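PDB 3TC8: leucine aminopeptidase from Parabacteroides distasonis, which probably acts as a zinc-dependent aminopeptidase or glutaminyl-peptide cyclotransferase of peptidase family M28. Local coordinates for residues 96-101 / 189-194; 107-112 / 120-125. All coordinates share one frame; numbering follows the deposited sequence.

Interaction 1: residues 96-101 / 189-194; sequences RVLLFA and PNYTAE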
loop_
_atom_site.group_PDB
_atom_site.type_symbol
_atom_site.label_atom_id
_atom_site.label_comp_id
_atom_site.label_asym_id
_atom_site.label_seq_id
_atom_site.Cartn_x
_atom_site.Cartn_y
_atom_site.Cartn_z
ATOM N N ARG A 96 -6.914 5.462 -17.138
ATOM C CA ARG A 96 -6.902 4.717 -15.877
ATOM C C ARG A 96 -5.993 5.346 -14.857
ATOM O O ARG A 96 -5.047 6.057 -15.199
ATOM C CB ARG A 96 -6.449 3.288 -16.126
ATOM C CG ARG A 96 -7.149 2.668 -17.302
ATOM C CD ARG A 96 -7.054 1.157 -17.335
ATOM N NE ARG A 96 -7.729 0.501 -16.211
ATOM C CZ ARG A 96 -9.039 0.415 -16.091
ATOM N NH1 ARG A 96 -9.863 0.827 -17.068
ATOM N NH2 ARG A 96 -9.563 -0.175 -15.016
ATOM N N VAL A 97 -6.323 5.105 -13.582
ATOM C CA VAL A 97 -5.478 5.423 -12.464
ATOM C C VAL A 97 -5.246 4.155 -11.663
ATOM O O VAL A 97 -6.166 3.382 -11.437
ATOM C CB VAL A 97 -6.095 6.512 -11.581
ATOM C CG1 VAL A 97 -5.334 6.680 -10.279
ATOM C CG2 VAL A 97 -6.131 7.827 -12.371
ATOM N N LEU A 98 -3.996 3.919 -11.269
ATOM C CA LEU A 98 -3.564 2.811 -10.458
ATOM C C LEU A 98 -3.443 3.223 -8.996
ATOM O O LEU A 98 -2.691 4.131 -8.698
ATOM C CB LEU A 98 -2.231 2.318 -10.996
ATOM C CG LEU A 98 -1.542 1.210 -10.181
ATOM C CD1 LEU A 98 -2.339 -0.031 -10.114
ATOM C CD2 LEU A 98 -0.113 0.973 -10.713
ATOM N N LEU A 99 -4.138 2.493 -8.129
ATOM C CA LEU A 99 -4.047 2.715 -6.662
ATOM C C LEU A 99 -3.584 1.388 -6.072
ATOM O O LEU A 99 -4.147 0.345 -6.357
ATOM C CB LEU A 99 -5.422 3.084 -6.092
ATOM C CG LEU A 99 -6.089 4.303 -6.696
ATOM C CD1 LEU A 99 -7.482 4.511 -6.036
ATOM C CD2 LEU A 99 -5.263 5.560 -6.572
ATOM N N PHE A 100 -2.556 1.455 -5.205
ATOM C CA PHE A 100 -1.902 0.196 -4.793
ATOM C C PHE A 100 -1.370 0.261 -3.409
ATOM O O PHE A 100 -1.203 1.313 -2.815
ATOM C CB PHE A 100 -0.870 -0.277 -5.839
ATOM C CG PHE A 100 0.266 0.664 -6.165
ATOM C CD1 PHE A 100 0.078 1.827 -6.891
ATOM C CD2 PHE A 100 1.562 0.324 -5.836
ATOM C CE1 PHE A 100 1.112 2.623 -7.296
ATOM C CE2 PHE A 100 2.619 1.143 -6.242
ATOM C CZ PHE A 100 2.413 2.257 -6.968
ATOM N N ALA A 101 -1.132 -0.926 -2.853
ATOM C CA ALA A 101 -0.624 -1.121 -1.485
ATOM C C ALA A 101 -0.120 -2.573 -1.398
ATOM O O ALA A 101 -0.508 -3.387 -2.200
ATOM C CB ALA A 101 -1.781 -0.920 -0.476
ATOM N N PRO A 189 -1.969 -7.175 -21.043
ATOM C CA PRO A 189 -0.773 -6.849 -21.814
ATOM C C PRO A 189 -0.499 -5.358 -21.932
ATOM O O PRO A 189 -1.440 -4.576 -22.125
ATOM C CB PRO A 189 -1.110 -7.420 -23.212
ATOM C CG PRO A 189 -2.099 -8.472 -22.989
ATOM C CD PRO A 189 -2.883 -8.066 -21.767
ATOM N N ASN A 190 0.739 -4.964 -21.709
ATOM C CA ASN A 190 1.179 -3.587 -21.837
ATOM C C ASN A 190 0.344 -2.645 -20.988
ATOM O O ASN A 190 0.088 -1.493 -21.366
ATOM C CB ASN A 190 1.223 -3.131 -23.277
ATOM C CG ASN A 190 2.162 -3.958 -24.112
ATOM O OD1 ASN A 190 1.743 -4.534 -25.081
ATOM N ND2 ASN A 190 3.382 -4.142 -23.630
ATOM N N TYR A 191 -0.012 -3.089 -19.790
ATOM C CA TYR A 191 -0.804 -2.300 -18.884
ATOM C C TYR A 191 -0.174 -0.931 -18.720
ATOM O O TYR A 191 1.015 -0.828 -18.431
ATOM C CB TYR A 191 -0.912 -2.991 -17.523
ATOM C CG TYR A 191 -1.636 -2.129 -16.513
ATOM C CD1 TYR A 191 -3.005 -2.041 -16.501
ATOM C CD2 TYR A 191 -0.945 -1.314 -15.620
ATOM C CE1 TYR A 191 -3.666 -1.175 -15.617
ATOM C CE2 TYR A 191 -1.585 -0.512 -14.734
ATOM C CZ TYR A 191 -2.955 -0.408 -14.743
ATOM O OH TYR A 191 -3.555 0.438 -13.860
ATOM N N THR A 192 -1.019 0.089 -18.724
ATOM C CA THR A 192 -0.603 1.442 -18.410
ATOM C C THR A 192 -1.708 2.151 -17.622
ATOM O O THR A 192 -2.854 1.724 -17.604
ATOM C CB THR A 192 -0.215 2.221 -19.675
ATOM O OG1 THR A 192 0.492 3.389 -19.277
ATOM C CG2 THR A 192 -1.404 2.570 -20.510
ATOM N N ALA A 193 -1.323 3.248 -17.018
ATOM C CA ALA A 193 -2.248 4.153 -16.346
ATOM C C ALA A 193 -1.650 5.544 -16.438
ATOM O O ALA A 193 -0.454 5.708 -16.635
ATOM C CB ALA A 193 -2.450 3.725 -14.870
ATOM N N GLU A 194 -2.468 6.566 -16.205
ATOM C CA GLU A 194 -2.011 7.930 -16.258
ATOM C C GLU A 194 -1.024 8.203 -15.127
ATOM O O GLU A 194 -0.035 8.897 -15.326
ATOM C CB GLU A 194 -3.201 8.887 -16.154
ATOM C CG GLU A 194 -4.254 8.730 -17.272
ATOM C CD GLU A 194 -3.707 8.964 -18.655
ATOM O OE1 GLU A 194 -3.250 10.103 -18.859
ATOM O OE2 GLU A 194 -3.729 8.026 -19.522
HETATM O O HOH W 1 -4.442 5.386 -18.744
#
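The backbone carbonyl of R96 meets the chain entering strand 195-200: E194 N donates to R96 O over 2.8 Å, nearly straight at 167°. The CB of A193 and the CB and CG of E194 crowd the same oxygen, with A193 CB 3.5 Å from R96 O. On the amide side of R96 a water accepts from R96 N and donates to E194 OE2, so the bent glutamate side chain is tied back to the start of the strand. The R96 side chain turns at chi3 (65°), which swings NE round to within 4.4 Å of Y191 CE1, an oblique approach. NE itself is salt-bridged to D152, while NH1 of R96 binds the backbone oxygens of D90 and N93 and NH2 that of F89. V97 directs its side chain away from 189-194, onto strand 150-156. L98 turns back towards A193, its CB 4.1 Å from A193 CB, while Y191 OH lies 3.7 Å from L98 CB. That hydroxyl is hydrogen-bonded to D152, so one carboxylate oxygen, OD2, serves both R96 and Y191 and fixes the tyrosine beside the leucine. The bond at R96 comes just before the regular parallel pairing, which L98 makes with Y195 and I197; loop 189-194 thus leads into strand 195-200, which runs parallel to the inner strand 96-102 in the mixed sheet of this M28 peptidase fold.

Interaction 2: residues 107-112 / 120-125; sequences PYSDHD and TPLDGA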
loop_
_atom_site.group_PDB
_atom_site.type_symbol
_atom_site.label_atom_id
_atom_site.label_comp_id
_atom_site.label_asym_id
_atom_site.label_seq_id
_atom_site.Cartn_x
_atom_site.Cartn_y
_atom_site.Cartn_z
ATOM N N PRO A 107 7.777 -11.359 8.020
ATOM C CA PRO A 107 7.952 -12.540 8.890
ATOM C C PRO A 107 8.886 -12.335 10.084
ATOM O O PRO A 107 9.088 -13.259 10.852
ATOM C CB PRO A 107 8.497 -13.587 7.946
ATOM C CG PRO A 107 9.251 -12.805 6.918
ATOM C CD PRO A 107 8.360 -11.619 6.683
ATOM N N TYR A 108 9.440 -11.151 10.168
ATOM C CA TYR A 108 10.426 -10.773 11.154
ATOM C C TYR A 108 10.017 -9.474 11.832
ATOM O O TYR A 108 9.240 -8.694 11.289
ATOM C CB TYR A 108 11.810 -10.548 10.519
ATOM C CG TYR A 108 12.247 -11.587 9.535
ATOM C CD1 TYR A 108 12.317 -12.929 9.868
ATOM C CD2 TYR A 108 12.537 -11.240 8.228
ATOM C CE1 TYR A 108 12.717 -13.870 8.944
ATOM C CE2 TYR A 108 12.919 -12.186 7.263
ATOM C CZ TYR A 108 12.985 -13.494 7.643
ATOM O OH TYR A 108 13.399 -14.417 6.712
ATOM N N SER A 109 10.523 -9.267 13.022
ATOM C CA SER A 109 10.429 -7.990 13.745
ATOM C C SER A 109 11.847 -7.501 14.019
ATOM O O SER A 109 12.283 -7.392 15.152
ATOM C CB SER A 109 9.612 -8.140 15.011
ATOM O OG SER A 109 8.332 -8.660 14.720
ATOM N N ASP A 110 12.579 -7.245 12.919
ATOM C CA ASP A 110 14.030 -7.134 12.988
ATOM C C ASP A 110 14.550 -5.812 13.512
ATOM O O ASP A 110 15.734 -5.713 13.738
ATOM C CB ASP A 110 14.683 -7.526 11.657
ATOM C CG ASP A 110 14.103 -6.832 10.411
ATOM O OD1 ASP A 110 12.873 -6.634 10.305
ATOM O OD2 ASP A 110 14.931 -6.551 9.485
ATOM N N HIS A 111 13.643 -4.882 13.788
ATOM C CA HIS A 111 13.965 -3.666 14.490
ATOM C C HIS A 111 13.437 -3.647 15.925
ATOM O O HIS A 111 13.549 -2.651 16.648
ATOM C CB HIS A 111 13.509 -2.439 13.735
ATOM C CG HIS A 111 14.337 -2.178 12.529
ATOM N ND1 HIS A 111 15.379 -1.288 12.544
ATOM C CD2 HIS A 111 14.331 -2.727 11.295
ATOM C CE1 HIS A 111 15.988 -1.318 11.369
ATOM N NE2 HIS A 111 15.343 -2.144 10.569
ATOM N N ASP A 112 12.883 -4.755 16.394
ATOM C CA ASP A 112 12.375 -4.840 17.748
ATOM C C ASP A 112 13.521 -4.645 18.724
ATOM O O ASP A 112 14.598 -5.180 18.532
ATOM C CB ASP A 112 11.660 -6.173 18.037
ATOM C CG ASP A 112 10.693 -6.057 19.163
ATOM O OD1 ASP A 112 11.121 -6.174 20.335
ATOM O OD2 ASP A 112 9.508 -5.803 18.865
ATOM N N THR A 120 10.204 -13.132 14.824
ATOM C CA THR A 120 8.760 -13.329 14.979
ATOM C C THR A 120 7.979 -12.456 14.007
ATOM O O THR A 120 8.249 -11.265 13.901
ATOM C CB THR A 120 8.348 -12.960 16.394
ATOM O OG1 THR A 120 9.073 -13.786 17.313
ATOM C CG2 THR A 120 6.859 -13.185 16.644
ATOM N N PRO A 121 7.034 -13.011 13.256
ATOM C CA PRO A 121 6.202 -12.182 12.375
ATOM C C PRO A 121 5.454 -11.120 13.115
ATOM O O PRO A 121 5.066 -11.264 14.284
ATOM C CB PRO A 121 5.204 -13.183 11.771
ATOM C CG PRO A 121 5.966 -14.492 11.794
ATOM C CD PRO A 121 6.703 -14.443 13.123
ATOM N N LEU A 122 5.269 -9.993 12.450
ATOM C CA LEU A 122 4.506 -8.884 13.032
ATOM C C LEU A 122 3.101 -8.837 12.437
ATOM O O LEU A 122 2.815 -9.378 11.378
ATOM C CB LEU A 122 5.283 -7.595 12.921
ATOM C CG LEU A 122 5.891 -7.187 11.559
ATOM C CD1 LEU A 122 4.806 -6.674 10.574
ATOM C CD2 LEU A 122 6.996 -6.172 11.737
ATOM N N ASP A 123 2.206 -8.166 13.157
ATOM C CA ASP A 123 0.811 -8.069 12.733
ATOM C C ASP A 123 0.688 -7.255 11.465
ATOM O O ASP A 123 -0.246 -7.440 10.696
ATOM C CB ASP A 123 -0.042 -7.449 13.813
ATOM C CG ASP A 123 -0.490 -8.437 14.879
ATOM O OD1 ASP A 123 -0.413 -9.667 14.680
ATOM O OD2 ASP A 123 -1.005 -7.923 15.929
ATOM N N GLY A 124 1.573 -6.307 11.259
ATOM C CA GLY A 124 1.558 -5.491 10.088
ATOM C C GLY A 124 0.277 -4.703 9.936
ATOM O O GLY A 124 -0.244 -4.516 8.830
ATOM N N ALA A 125 -0.231 -4.170 11.049
ATOM C CA ALA A 125 -1.463 -3.398 11.009
ATOM C C ALA A 125 -1.243 -2.121 10.187
ATOM O O ALA A 125 -2.084 -1.808 9.330
ATOM C CB ALA A 125 -1.886 -3.023 12.426
#
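S109 and T120 form the tight centre of the contact: S109 OG donates to T120 O over 2.7 Å. The C=O...OG angle is 155°. With chi1 at -56°, OG stands anti to the carbonyl carbon of S109, and from there it also lies 3.7 Å from L122 CB. The same hydroxyl receives NE2 of Q283, which also binds P121 O, so one amide group ties both segments together. An alanine here would probably leave T120 O without its hydroxyl donor and Q283 with one acceptor fewer, loosening the tie between the two backbones.

Packing is equally close around L122. Its CG sits between the backbone N and the carbonyl carbon (chi1 50°), and CD2 comes to 3.4 Å from Y108 O, a buried carbonyl oxygen with no polar partner in the model. The two prolines are pressed together as well, without a hydrogen bond: P107 O lies 3.2 Å from P121 N, which has no hydrogen to give, and the P121 ring rests against the same carbonyl, CG 3.5 Å from P107 O.

Both segments belong to the long loop joining strand 96-102 to helix 125-144, the helix that carries the zinc ligand D127. L122 borders the metal site, its side chain about 4 Å from that of H281, and H111, in the type I turn from S109 to D112, shares a backbone hydrogen bond with H281.

Towards solvent the contact is looser. T120 sets its CB away from 107-112. Y108, partly exposed, likewise sets its CB away from 120-125; its ring takes P107 CG over one face, 3.7 Å above the centre, while its OH bonds to Y75.

In the fold
Strand 96-102 leads from interaction 1 into the loop that holds interaction 2, which is nested within the chain span that 96-101 and 189-194 close. The two contacts do not touch: their centres are 30 Å apart, their nearest atoms about 10 Å, and they lie on opposite sides of the centre of the chain. Interaction 1 joins strand 96-102 to the loop that enters strand 195-200, away from the metal. Interaction 2 lies beside the metal site, where D127, D160 and H281 bind zinc, with the L122 side chain about 6 Å from the ion. Helix 125-144 connects them spatially, carrying D127 and packing on L99 and A101 of the strand.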